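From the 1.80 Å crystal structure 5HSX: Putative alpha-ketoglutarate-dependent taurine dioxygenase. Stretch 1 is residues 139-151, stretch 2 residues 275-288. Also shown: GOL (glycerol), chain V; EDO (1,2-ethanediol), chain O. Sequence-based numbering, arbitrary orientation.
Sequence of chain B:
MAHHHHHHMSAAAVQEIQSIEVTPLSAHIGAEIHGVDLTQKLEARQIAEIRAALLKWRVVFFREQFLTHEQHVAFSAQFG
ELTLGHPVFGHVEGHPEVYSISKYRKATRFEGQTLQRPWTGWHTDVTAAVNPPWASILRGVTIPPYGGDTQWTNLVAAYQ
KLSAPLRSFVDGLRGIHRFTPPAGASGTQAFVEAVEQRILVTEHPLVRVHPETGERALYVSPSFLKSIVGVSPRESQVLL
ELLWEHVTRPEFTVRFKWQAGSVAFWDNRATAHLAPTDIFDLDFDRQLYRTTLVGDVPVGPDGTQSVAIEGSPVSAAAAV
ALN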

ATOM      1  N   ARG B 139      16.072  12.473   1.351  1.00 22.08           N
ATOM      2  CA  ARG B 139      17.021  11.765   0.497  1.00 24.83           C
ATOM      3  C   ARG B 139      17.581  10.532   1.204  1.00 27.59           C
ATOM      4  O   ARG B 139      17.843  10.554   2.411  1.00 25.89           O
ATOM      5  CB  ARG B 139      18.162  12.696   0.032  1.00 23.66           C
ATOM      6  CG  ARG B 139      19.350  12.866   0.990  1.00 28.23           C
ATOM      7  CD  ARG B 139      20.359  13.868   0.420  1.00 28.70           C
ATOM      8  NE  ARG B 139      21.709  13.633   0.921  1.00 33.27           N
ATOM      9  CZ  ARG B 139      22.238  14.233   1.984  1.00 32.95           C
ATOM     10  NH1 ARG B 139      21.535  15.128   2.668  1.00 31.62           N
ATOM     11  NH2 ARG B 139      23.479  13.938   2.363  1.00 31.68           N
ATOM     12  N   GLY B 140      17.755   9.451   0.446  1.00 25.64           N
ATOM     13  CA  GLY B 140      18.246   8.197   0.986  1.00 22.20           C
ATOM     14  C   GLY B 140      19.722   8.002   0.704  1.00 27.51           C
ATOM     15  O   GLY B 140      20.148   7.998  -0.452  1.00 29.73           O
ATOM     16  N   VAL B 141      20.501   7.845   1.768  1.00 27.22           N
ATOM     17  CA  VAL B 141      21.950   7.681   1.664  1.00 25.12           C
ATOM     18  C   VAL B 141      22.361   6.228   1.834  1.00 29.21           C
ATOM     19  O   VAL B 141      23.060   5.670   0.985  1.00 34.82           O
ATOM     20  CB  VAL B 141      22.666   8.589   2.688  1.00 28.51           C
ATOM     21  CG1 VAL B 141      24.162   8.272   2.722  1.00 32.63           C
ATOM     22  CG2 VAL B 141      22.421  10.056   2.337  1.00 31.32           C
ATOM     23  N   THR B 142      21.947   5.603   2.934  1.00 28.60           N
ATOM     24  CA  THR B 142      22.182   4.182   3.180  1.00 28.93           C
ATOM     25  C   THR B 142      20.819   3.507   3.176  1.00 29.63           C
ATOM     26  O   THR B 142      19.989   3.766   4.055  1.00 29.88           O
ATOM     27  CB  THR B 142      22.912   3.967   4.499  1.00 33.30           C
ATOM     28  OG1 THR B 142      24.116   4.746   4.495  1.00 35.85           O
ATOM     29  CG2 THR B 142      23.267   2.498   4.684  1.00 33.07           C
ATOM     30  N   ILE B 143      20.572   2.677   2.168  1.00 26.00           N
ATOM     31  CA  ILE B 143      19.228   2.159   1.937  1.00 24.78           C
ATOM     32  C   ILE B 143      19.275   0.639   1.864  1.00 28.24           C
ATOM     33  O   ILE B 143      20.066   0.077   1.093  1.00 27.71           O
ATOM     34  CB  ILE B 143      18.610   2.753   0.663  1.00 27.90           C
ATOM     35  CG1 ILE B 143      18.373   4.263   0.827  1.00 29.43           C
ATOM     36  CG2 ILE B 143      17.345   2.001   0.287  1.00 25.97           C
ATOM     37  CD1 ILE B 143      17.423   4.645   1.965  1.00 25.46           C
ATOM     38  N   PRO B 144      18.447  -0.051   2.650  1.00 30.50           N
ATOM     39  CA  PRO B 144      18.469  -1.516   2.638  1.00 34.41           C
ATOM     40  C   PRO B 144      18.051  -2.068   1.288  1.00 32.54           C
ATOM     41  O   PRO B 144      17.242  -1.452   0.572  1.00 28.45           O
ATOM     42  CB  PRO B 144      17.446  -1.890   3.726  1.00 38.21           C
ATOM     43  CG  PRO B 144      17.387  -0.676   4.624  1.00 39.40           C
ATOM     44  CD  PRO B 144      17.574   0.498   3.700  1.00 32.96           C
ATOM     45  N   PRO B 145      18.552  -3.252   0.908  1.00 30.62           N
ATOM     46  CA  PRO B 145      18.109  -3.871  -0.358  1.00 32.31           C
ATOM     47  C   PRO B 145      16.609  -4.104  -0.430  1.00 33.31           C
ATOM     48  O   PRO B 145      16.045  -4.096  -1.530  1.00 33.21           O
ATOM     49  CB  PRO B 145      18.889  -5.197  -0.401  1.00 37.51           C
ATOM     50  CG  PRO B 145      19.367  -5.429   0.988  1.00 34.21           C
ATOM     51  CD  PRO B 145      19.554  -4.072   1.607  1.00 30.81           C
ATOM     52  N   TYR B 146      15.945  -4.313   0.703  1.00 28.30           N
ATOM     53  CA  TYR B 146      14.490  -4.399   0.724  1.00 26.73           C
ATOM     54  C   TYR B 146      14.013  -4.103   2.138  1.00 28.89           C
ATOM     55  O   TYR B 146      14.795  -4.103   3.093  1.00 30.03           O
ATOM     56  CB  TYR B 146      13.988  -5.763   0.238  1.00 29.21           C
ATOM     57  CG  TYR B 146      14.568  -6.939   0.990  1.00 30.94           C
ATOM     58  CD1 TYR B 146      13.909  -7.482   2.086  1.00 33.43           C
ATOM     59  CD2 TYR B 146      15.779  -7.505   0.605  1.00 36.29           C
ATOM     60  CE1 TYR B 146      14.440  -8.566   2.774  1.00 39.08           C
ATOM     61  CE2 TYR B 146      16.312  -8.581   1.288  1.00 35.51           C
ATOM     62  CZ  TYR B 146      15.640  -9.100   2.373  1.00 39.46           C
ATOM     63  OH  TYR B 146      16.173 -10.170   3.050  1.00 47.07           O
ATOM     64  N   GLY B 147      12.712  -3.873   2.256  1.00 25.49           N
ATOM     65  CA  GLY B 147      12.139  -3.300   3.450  1.00 27.87           C
ATOM     66  C   GLY B 147      12.255  -1.785   3.443  1.00 28.42           C
ATOM     67  O   GLY B 147      13.071  -1.192   2.736  1.00 27.31           O
ATOM     68  N   GLY B 148      11.402  -1.147   4.234  1.00 24.90           N
ATOM     69  CA  GLY B 148      11.506   0.283   4.431  1.00 23.95           C
ATOM     70  C   GLY B 148      10.782   1.159   3.431  1.00 24.44           C
ATOM     71  O   GLY B 148      11.119   2.343   3.326  1.00 25.44           O
ATOM     72  N   ASP B 149       9.812   0.622   2.687  1.00 21.96           N
ATOM     73  CA  ASP B 149       9.071   1.431   1.725  1.00 20.65           C
ATOM     74  C   ASP B 149       8.263   2.513   2.442  1.00 23.15           C
ATOM     75  O   ASP B 149       7.840   2.343   3.585  1.00 22.84           O
ATOM     76  CB  ASP B 149       8.115   0.562   0.895  1.00 22.05           C
ATOM     77  CG  ASP B 149       8.829  -0.424  -0.034  1.00 23.58           C
ATOM     78  OD1 ASP B 149      10.083  -0.498  -0.055  1.00 21.39           O
ATOM     79  OD2 ASP B 149       8.100  -1.157  -0.734  1.00 23.54           O
ATOM     80  N   THR B 150       8.041   3.630   1.747  1.00 18.83           N
ATOM     81  CA  THR B 150       7.214   4.728   2.233  1.00 22.16           C
ATOM     82  C   THR B 150       5.964   4.826   1.366  1.00 23.05           C
ATOM     83  O   THR B 150       5.999   4.527   0.168  1.00 20.48           O
ATOM     84  CB  THR B 150       7.984   6.066   2.199  1.00 19.51           C
ATOM     85  OG1 THR B 150       9.233   5.925   2.889  1.00 23.38           O
ATOM     86  CG2 THR B 150       7.177   7.189   2.854  1.00 20.71           C
ATOM     87  N   GLN B 151       4.851   5.244   1.972  1.00 18.19           N
ATOM     88  CA  GLN B 151       3.622   5.458   1.222  1.00 18.17           C
ATOM     89  C   GLN B 151       3.094   6.865   1.456  1.00 18.29           C
ATOM     90  O   GLN B 151       3.292   7.459   2.520  1.00 18.54           O
ATOM     91  CB  GLN B 151       2.528   4.450   1.591  1.00 17.33           C
ATOM     92  CG  GLN B 151       2.976   2.984   1.502  1.00 18.28           C
ATOM     93  CD  GLN B 151       1.808   2.025   1.501  1.00 24.01           C
ATOM     94  OE1 GLN B 151       0.825   2.236   0.797  1.00 22.52           O
ATOM     95  NE2 GLN B 151       1.915   0.947   2.287  1.00 21.22           N
ATOM     96  N   ALA B 275       5.374   6.078   7.371  1.00 28.66           N
ATOM     97  CA  ALA B 275       6.738   5.597   7.501  1.00 34.84           C
ATOM     98  C   ALA B 275       6.752   4.075   7.644  1.00 26.06           C
ATOM     99  O   ALA B 275       5.794   3.477   8.143  1.00 26.80           O
ATOM    100  CB  ALA B 275       7.415   6.234   8.715  1.00 34.69           C
ATOM    101  N   PRO B 276       7.823   3.419   7.205  1.00 27.22           N
ATOM    102  CA  PRO B 276       7.881   1.964   7.322  1.00 29.97           C
ATOM    103  C   PRO B 276       8.038   1.524   8.765  1.00 32.16           C
ATOM    104  O   PRO B 276       8.627   2.223   9.592  1.00 39.91           O
ATOM    105  CB  PRO B 276       9.119   1.595   6.501  1.00 29.09           C
ATOM    106  CG  PRO B 276       9.984   2.804   6.595  1.00 28.05           C
ATOM    107  CD  PRO B 276       9.019   3.960   6.534  1.00 26.25           C
ATOM    108  N   THR B 277       7.491   0.351   9.061  1.00 38.11           N
ATOM    109  CA  THR B 277       7.722  -0.307  10.334  1.00 44.04           C
ATOM    110  C   THR B 277       8.504  -1.604  10.190  1.00 57.89           C
ATOM    111  O   THR B 277       8.964  -2.147  11.200  1.00 60.60           O
ATOM    112  CB  THR B 277       6.390  -0.596  11.042  1.00 50.29           C
ATOM    113  OG1 THR B 277       5.594  -1.467  10.230  1.00 54.01           O
ATOM    114  CG2 THR B 277       5.632   0.699  11.294  1.00 48.87           C
ATOM    115  N   ASP B 278       8.670  -2.105   8.963  1.00 64.43           N
ATOM    116  CA  ASP B 278       9.374  -3.361   8.720  1.00 63.85           C
ATOM    117  C   ASP B 278      10.886  -3.236   8.866  1.00 70.79           C
ATOM    118  O   ASP B 278      11.581  -4.253   8.773  1.00 77.27           O
ATOM    119  CB  ASP B 278       9.033  -3.884   7.322  1.00 57.83           C
ATOM    120  CG  ASP B 278       9.447  -2.917   6.212  1.00 49.77           C
ATOM    121  OD1 ASP B 278       9.857  -1.779   6.518  1.00 54.22           O
ATOM    122  OD2 ASP B 278       9.347  -3.292   5.027  1.00 56.51           O
ATOM    123  N   ILE B 279      11.415  -2.026   9.066  1.00 74.84           N
ATOM    124  CA  ILE B 279      12.851  -1.880   9.283  1.00 78.81           C
ATOM    125  C   ILE B 279      13.231  -2.402  10.664  1.00 87.97           C
ATOM    126  O   ILE B 279      14.198  -3.156  10.816  1.00 92.87           O
ATOM    127  CB  ILE B 279      13.291  -0.418   9.074  1.00 71.19           C
ATOM    128  CG1 ILE B 279      12.436   0.549   9.901  1.00 67.39           C
ATOM    129  CG2 ILE B 279      13.223  -0.053   7.604  1.00 67.68           C
ATOM    130  CD1 ILE B 279      12.796   2.008   9.699  1.00 61.91           C
ATOM    131  N   PHE B 280      12.462  -2.023  11.689  1.00 89.80           N
ATOM    132  CA  PHE B 280      12.617  -2.583  13.031  1.00 92.69           C
ATOM    133  C   PHE B 280      12.171  -4.041  12.971  1.00 97.30           C
ATOM    134  O   PHE B 280      11.075  -4.414  13.397  1.00101.64           O
ATOM    135  CB  PHE B 280      11.814  -1.785  14.051  1.00 88.15           C
ATOM    136  N   ASP B 281      13.058  -4.876  12.425  1.00 93.77           N
ATOM    137  CA  ASP B 281      12.762  -6.255  12.057  1.00 88.84           C
ATOM    138  C   ASP B 281      13.989  -6.851  11.382  1.00 83.46           C
ATOM    139  O   ASP B 281      14.488  -7.908  11.782  1.00 84.61           O
ATOM    140  CB  ASP B 281      11.558  -6.320  11.111  1.00 87.52           C
ATOM    141  CG  ASP B 281      10.589  -7.430  11.461  1.00 90.40           C
ATOM    142  OD1 ASP B 281      10.672  -8.515  10.845  1.00 90.68           O
ATOM    143  OD2 ASP B 281       9.735  -7.209  12.346  1.00 91.23           O
ATOM    144  N   LEU B 282      14.484  -6.155  10.362  1.00 78.84           N
ATOM    145  CA  LEU B 282      15.581  -6.609   9.525  1.00 74.64           C
ATOM    146  C   LEU B 282      16.913  -6.050  10.016  1.00 73.21           C
ATOM    147  O   LEU B 282      16.972  -5.069  10.760  1.00 75.00           O
ATOM    148  CB  LEU B 282      15.348  -6.196   8.071  1.00 70.17           C
ATOM    149  CG  LEU B 282      14.078  -6.701   7.379  1.00 63.81           C
ATOM    150  CD1 LEU B 282      13.839  -5.939   6.075  1.00 55.70           C
ATOM    151  CD2 LEU B 282      14.162  -8.205   7.125  1.00 62.26           C
ATOM    152  N   ASP B 283      17.994  -6.682   9.560  1.00 70.24           N
ATOM    153  CA  ASP B 283      19.338  -6.360  10.017  1.00 75.55           C
ATOM    154  C   ASP B 283      19.915  -5.106   9.372  1.00 70.99           C
ATOM    155  O   ASP B 283      20.927  -4.591   9.859  1.00 79.51           O
ATOM    156  CB  ASP B 283      20.267  -7.547   9.741  1.00 81.30           C
ATOM    157  CG  ASP B 283      21.284  -7.764  10.842  1.00 88.06           C
ATOM    158  OD1 ASP B 283      21.531  -6.819  11.619  1.00 88.50           O
ATOM    159  OD2 ASP B 283      21.837  -8.882  10.928  1.00 92.56           O
ATOM    160  N   PHE B 284      19.296  -4.593   8.313  1.00 58.85           N
ATOM    161  CA  PHE B 284      19.938  -3.602   7.461  1.00 46.04           C
ATOM    162  C   PHE B 284      19.971  -2.220   8.108  1.00 54.94           C
ATOM    163  O   PHE B 284      19.020  -1.800   8.771  1.00 50.11           O
ATOM    164  CB  PHE B 284      19.209  -3.498   6.123  1.00 53.49           C
ATOM    165  CG  PHE B 284      19.023  -4.808   5.413  1.00 53.17           C
ATOM    166  CD1 PHE B 284      17.750  -5.248   5.073  1.00 44.67           C
ATOM    167  CD2 PHE B 284      20.114  -5.585   5.067  1.00 50.55           C
ATOM    168  CE1 PHE B 284      17.569  -6.447   4.406  1.00 52.21           C
ATOM    169  CE2 PHE B 284      19.943  -6.796   4.406  1.00 57.96           C
ATOM    170  CZ  PHE B 284      18.668  -7.226   4.075  1.00 61.88           C
ATOM    171  N   ASP B 285      21.065  -1.499   7.874  1.00 48.20           N
ATOM    172  CA  ASP B 285      21.155  -0.109   8.287  1.00 55.14           C
ATOM    173  C   ASP B 285      20.391   0.774   7.309  1.00 51.05           C
ATOM    174  O   ASP B 285      20.239   0.443   6.130  1.00 50.43           O
ATOM    175  CB  ASP B 285      22.614   0.335   8.372  1.00 62.85           C
ATOM    176  CG  ASP B 285      23.313  -0.197   9.607  1.00 79.07           C
ATOM    177  OD1 ASP B 285      22.868  -1.232  10.145  1.00 86.27           O
ATOM    178  OD2 ASP B 285      24.305   0.424  10.042  1.00 85.61           O
ATOM    179  N   ARG B 286      19.907   1.908   7.810  1.00 50.62           N
ATOM    180  CA  ARG B 286      19.077   2.802   7.010  1.00 43.39           C
ATOM    181  C   ARG B 286      19.340   4.229   7.460  1.00 49.20           C
ATOM    182  O   ARG B 286      19.118   4.555   8.630  1.00 51.77           O
ATOM    183  CB  ARG B 286      17.596   2.443   7.157  1.00 41.96           C
ATOM    184  CG  ARG B 286      16.645   3.183   6.225  1.00 41.18           C
ATOM    185  CD  ARG B 286      15.239   2.612   6.363  1.00 43.68           C
ATOM    186  NE  ARG B 286      14.261   3.170   5.431  1.00 45.91           N
ATOM    187  CZ  ARG B 286      13.446   4.181   5.727  1.00 40.91           C
ATOM    188  NH1 ARG B 286      13.511   4.750   6.925  1.00 38.06           N
ATOM    189  NH2 ARG B 286      12.571   4.624   4.834  1.00 35.53           N
ATOM    190  N   GLN B 287      19.815   5.071   6.543  1.00 37.54           N
ATOM    191  CA  GLN B 287      20.145   6.458   6.855  1.00 33.04           C
ATOM    192  C   GLN B 287      19.579   7.353   5.767  1.00 30.51           C
ATOM    193  O   GLN B 287      19.950   7.219   4.597  1.00 29.70           O
ATOM    194  CB  GLN B 287      21.657   6.665   6.974  1.00 37.10           C
ATOM    195  CG  GLN B 287      22.054   8.121   7.247  1.00 35.74           C
ATOM    196  CD  GLN B 287      21.713   8.573   8.660  1.00 39.09           C
ATOM    197  OE1 GLN B 287      22.189   8.000   9.638  1.00 45.60           O
ATOM    198  NE2 GLN B 287      20.895   9.609   8.771  1.00 38.01           N
ATOM    199  N   LEU B 288      18.688   8.258   6.155  1.00 28.60           N
ATOM    200  CA  LEU B 288      18.156   9.266   5.256  1.00 26.88           C
ATOM    201  C   LEU B 288      18.344  10.631   5.899  1.00 31.35           C
ATOM    202  O   LEU B 288      18.631  10.742   7.095  1.00 33.40           O
ATOM    203  CB  LEU B 288      16.671   9.020   4.940  1.00 27.58           C
ATOM    204  CG  LEU B 288      16.300   7.686   4.275  1.00 26.94           C
ATOM    205  CD1 LEU B 288      16.016   6.612   5.315  1.00 28.33           C
ATOM    206  CD2 LEU B 288      15.100   7.864   3.338  1.00 26.89           C
TER
HETATM  207  C1  GOL V 410       9.931   7.525   6.663  1.00 51.95           C
HETATM  208  O1  GOL V 410       9.833   7.183   5.300  1.00 30.48           O
HETATM  209  C2  GOL V 410      11.061   6.740   7.307  1.00 51.54           C
HETATM  210  O2  GOL V 410      12.230   6.970   6.563  1.00 56.78           O
HETATM  211  C3  GOL V 410      11.261   7.182   8.750  1.00 61.20           C
HETATM  212  O3  GOL V 410      11.389   6.042   9.572  1.00 62.95           O
HETATM  213  C1  EDO O 403       5.442  -1.529   4.450  1.00 42.81           C
HETATM  214  O1  EDO O 403       6.171  -0.936   5.533  1.00 56.54           O
HETATM  215  C2  EDO O 403       4.966  -0.448   3.481  1.00 38.09           C
HETATM  216  O2  EDO O 403       4.073   0.444   4.163  1.00 29.91           O
HETATM  217  O   HOH W   1      14.333   1.812   2.768  1.00 43.17           O
HETATM  218  O   HOH W   2       8.645  -2.328   2.389  1.00 29.67           O

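Contact between residues 139-151 and 275-288 of one chain, distant in sequence, which together bury 878 Å². The two run antiparallel, and at one end they pair as strands. Gly140 faces Leu288 in a non-hydrogen-bonded pair and Thr142 faces Gln287 in a hydrogen-bonded one; the register slips by one residue between them, a beta bulge. The bulge lets one carbonyl serve two amides: Gln287 O accepts from Val141 N (2.9 Å) and from Thr142 N (3.1 Å), while Gln287 N donates to Thr142 O (2.8 Å). The same Thr142 O also receives a CA-H contact from Arg286 CA at 3.2 Å.

Thr142 (chi1 m) and Gln287 (chi1 t) put their side chains on the same face of the sheet, their CB atoms 3.9 Å apart. Gln287 then bends at chi2 (p), leading its end away from the first stretch and bringing NE2 to the carbonyl of its own neighbour, Leu288 O, at 3.0 Å. Leu288 (chi1 m, chi2 89°) lies on the face to which a side chain at Gly140 would point. Ile143 starts away from the second stretch, but with chi1 and chi2 both m its CD1 comes back to 4.0 Å from Leu288 CG. That methyl occupies the space over Gly140, where a CB would lie 2.8 Å from Ile143 CD1.

Beyond the strands the contact becomes apolar. Phe284 points toward the first stretch with chi1 m, placing its ring among three consecutive residues. Pro144 CB packs on Phe284 CB at 3.4 Å. Pro145 lies over a face of the ring, its CD 3.8 Å from the Phe284 ring centroid and only 8° off the normal, a CH-pi contact. Tyr146 begins sideways, yet chi1 p with chi2 near 90° brings its ring nearer and offers a face to the Phe284 edge: centroids are 5.2 Å apart and planes at 78°. Leu282 (chi1 m, chi2 t) points toward the same region, its CD1 3.6 Å from Tyr146 O, a carbonyl buried without a polar partner.

Gly147 and Gly148 sit at positive phi, where a CB would jam against the preceding carbonyl. At Gly147 it would also clash with Leu282 CD1 (2.7 Å), at Gly148 with Arg286 NE (3.0 Å). The bare backbone of Gly148 is gripped by two side chains. Asp278, chi1 p and chi2 near 0°, presents its carboxylate to Gly148 N, which reaches OD1 at 2.8 Å and OD2 at 3.1 Å; water 2 links Asp278 OD2 to Asp149 N. Arg286, fully extended through chi3 (all t), runs alongside the loop until NH2 gives a weak hydrogen bond to Gly148 O at 3.1 Å, and its NE donates to water 1. Pro276 CB fills in beside them, 3.4 Å from Gly148 CA. A glycerol, probably from the crystallisation liquor, bridges the stretches: Arg286 NH1 donates to GOL O2 (2.6 Å) and Thr150 OG1 to GOL O1 (2.8 Å).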